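Long-range contact in putative capsular polysaccharide biosynthesis protein (Streptococcus pneumoniae serotype 4, PDB 6EWJ), which is probably a pyridoxal phosphate-dependent sugar aminotransferase of the DegT/DnrJ/EryC1 family, essential in pneumococcal teichoic acid biosynthesis: residues 82-87 and 130-135. Residues are numbered along the deposited sequence; the frame is centred on the assembly and turned at random.
Sequences EVIVPA and KVIIPV
Val83 faces Val131 and Ile84 faces Ile132 across two neighbouring parallel strands of the large mixed sheet, whose axes approach to 4.8 Å at an angle of 5°. Three nearly straight backbone hydrogen bonds join them: Lys130 N to Glu82 O and Ile84 N to Val131 O, both 2.9 Å, and Ile133 N to Ile84 O, 2.8 Å. Ile84 therefore grips the partner strand through both its N-H and its C=O, straddling Ile132. On the face that carries Val83 and Val131, Val83 CG1, anti to the backbone N (chi1 -179°), lies 3.9 Å from Val131 CG1 and also touches Ile133 CD1. Ile133 runs alongside Val85, its CB 4.0 Å from Val85 CG1, and helix 92-99 covers Val83 and Val85. On the other face Ile84 and Ile132 meet more loosely. Strand 103-107 lies beyond 82-86 and strand 172-177 beyond 129-132, so the valines and isoleucines form an apolar inner part of the sheet. Its C-terminal end brings Val135 close to His179 and Tyr351, which bind pyridoxal phosphate in another structure of this protein; the cofactor is absent here. Pro86 has no N-H to offer Ile133 O, which its ring CD meets at 3.1 Å; this oxygen, like Val131 N, is buried without a hydrogen-bond partner. Beyond the Ile133 N to Ile84 O bond the ladder therefore stops, and apolar packing takes over, with Pro86 CG 4.1 Å from Val135 CG1.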
loop_
_atom_site.group_PDB
_atom_site.type_symbol
_atom_site.label_atom_id
_atom_site.label_comp_id
_atom_site.label_asym_id
_atom_site.label_seq_id
_atom_site.Cartn_x
_atom_site.Cartn_y
_atom_site.Cartn_z
ATOM N N GLU A 82 -17.540 -4.658 17.255
ATOM C CA GLU A 82 -18.368 -3.767 16.437
ATOM C C GLU A 82 -17.713 -2.390 16.286
ATOM O O GLU A 82 -17.013 -1.887 17.201
ATOM C CB GLU A 82 -19.757 -3.625 17.040
ATOM C CG GLU A 82 -20.558 -4.922 16.938
ATOM C CD GLU A 82 -21.885 -4.890 17.650
ATOM O OE1 GLU A 82 -22.200 -3.884 18.350
ATOM O OE2 GLU A 82 -22.631 -5.885 17.495
ATOM N N VAL A 83 -17.832 -1.839 15.084
ATOM C CA VAL A 83 -17.332 -0.494 14.794
ATOM C C VAL A 83 -18.439 0.297 14.185
ATOM O O VAL A 83 -19.007 -0.103 13.178
ATOM C CB VAL A 83 -16.138 -0.468 13.811
ATOM C CG1 VAL A 83 -15.662 0.966 13.579
ATOM C CG2 VAL A 83 -15.033 -1.335 14.325
ATOM N N ILE A 84 -18.732 1.436 14.785
ATOM C CA ILE A 84 -19.819 2.258 14.321
ATOM C C ILE A 84 -19.338 3.258 13.268
ATOM O O ILE A 84 -18.335 3.954 13.462
ATOM C CB ILE A 84 -20.504 2.986 15.500
ATOM C CG1 ILE A 84 -21.350 1.983 16.277
ATOM C CG2 ILE A 84 -21.345 4.129 14.999
ATOM C CD1 ILE A 84 -21.928 2.460 17.583
ATOM N N VAL A 85 -20.095 3.359 12.190
ATOM C CA VAL A 85 -19.843 4.305 11.128
ATOM C C VAL A 85 -21.166 4.952 10.696
ATOM O O VAL A 85 -22.213 4.331 10.811
ATOM C CB VAL A 85 -19.237 3.670 9.878
ATOM C CG1 VAL A 85 -17.880 3.118 10.205
ATOM C CG2 VAL A 85 -20.110 2.545 9.288
ATOM N N PRO A 86 -21.109 6.175 10.141
ATOM C CA PRO A 86 -22.330 6.704 9.551
ATOM C C PRO A 86 -22.780 5.951 8.326
ATOM O O PRO A 86 -21.946 5.385 7.604
ATOM C CB PRO A 86 -21.956 8.141 9.189
ATOM C CG PRO A 86 -20.676 8.462 9.922
ATOM C CD PRO A 86 -19.994 7.129 10.065
ATOM N N ALA A 87 -24.106 5.938 8.111
ATOM C CA ALA A 87 -24.702 5.368 6.904
ATOM C C ALA A 87 -24.371 6.227 5.680
ATOM O O ALA A 87 -24.292 5.699 4.551
ATOM C CB ALA A 87 -26.191 5.199 7.086
ATOM N N LYS A 130 -16.191 -1.186 19.945
ATOM C CA LYS A 130 -14.827 -0.733 20.234
ATOM C C LYS A 130 -14.470 0.644 19.703
ATOM O O LYS A 130 -13.630 1.350 20.305
ATOM C CB LYS A 130 -13.787 -1.715 19.679
ATOM C CG LYS A 130 -13.854 -3.132 20.214
ATOM C CD LYS A 130 -13.871 -3.211 21.731
ATOM C CE LYS A 130 -13.732 -4.653 22.189
ATOM N NZ LYS A 130 -13.678 -4.712 23.649
ATOM N N VAL A 131 -15.051 1.033 18.574
ATOM C CA VAL A 131 -14.621 2.225 17.851
ATOM C C VAL A 131 -15.819 2.907 17.223
ATOM O O VAL A 131 -16.768 2.240 16.773
ATOM C CB VAL A 131 -13.604 1.892 16.740
ATOM C CG1 VAL A 131 -13.350 3.078 15.825
ATOM C CG2 VAL A 131 -12.284 1.438 17.332
ATOM N N ILE A 132 -15.781 4.229 17.208
ATOM C CA ILE A 132 -16.702 5.037 16.448
ATOM C C ILE A 132 -15.854 5.790 15.430
ATOM O O ILE A 132 -14.824 6.399 15.794
ATOM C CB ILE A 132 -17.477 6.035 17.329
ATOM C CG1 ILE A 132 -18.328 5.286 18.336
ATOM C CG2 ILE A 132 -18.382 6.919 16.458
ATOM C CD1 ILE A 132 -18.850 6.112 19.488
ATOM N N ILE A 133 -16.296 5.767 14.168
ATOM C CA ILE A 133 -15.660 6.524 13.077
ATOM C C ILE A 133 -16.589 7.641 12.511
ATOM O O ILE A 133 -17.282 7.418 11.513
ATOM C CB ILE A 133 -15.170 5.586 11.907
ATOM C CG1 ILE A 133 -14.369 4.390 12.451
ATOM C CG2 ILE A 133 -14.314 6.385 10.895
ATOM C CD1 ILE A 133 -13.858 3.409 11.379
ATOM N N PRO A 134 -16.591 8.844 13.120
ATOM C CA PRO A 134 -17.208 9.977 12.454
ATOM C C PRO A 134 -16.451 10.366 11.175
ATOM O O PRO A 134 -15.209 10.215 11.133
ATOM C CB PRO A 134 -17.064 11.119 13.495
ATOM C CG PRO A 134 -16.575 10.485 14.764
ATOM C CD PRO A 134 -15.803 9.278 14.292
ATOM N N VAL A 135 -17.169 10.906 10.197
ATOM C CA VAL A 135 -16.556 11.473 9.020
ATOM C C VAL A 135 -16.721 12.983 8.984
ATOM O O VAL A 135 -17.837 13.517 9.187
ATOM C CB VAL A 135 -17.094 10.841 7.714
ATOM C CG1 VAL A 135 -18.578 11.045 7.523
ATOM C CG2 VAL A 135 -16.388 11.384 6.493
#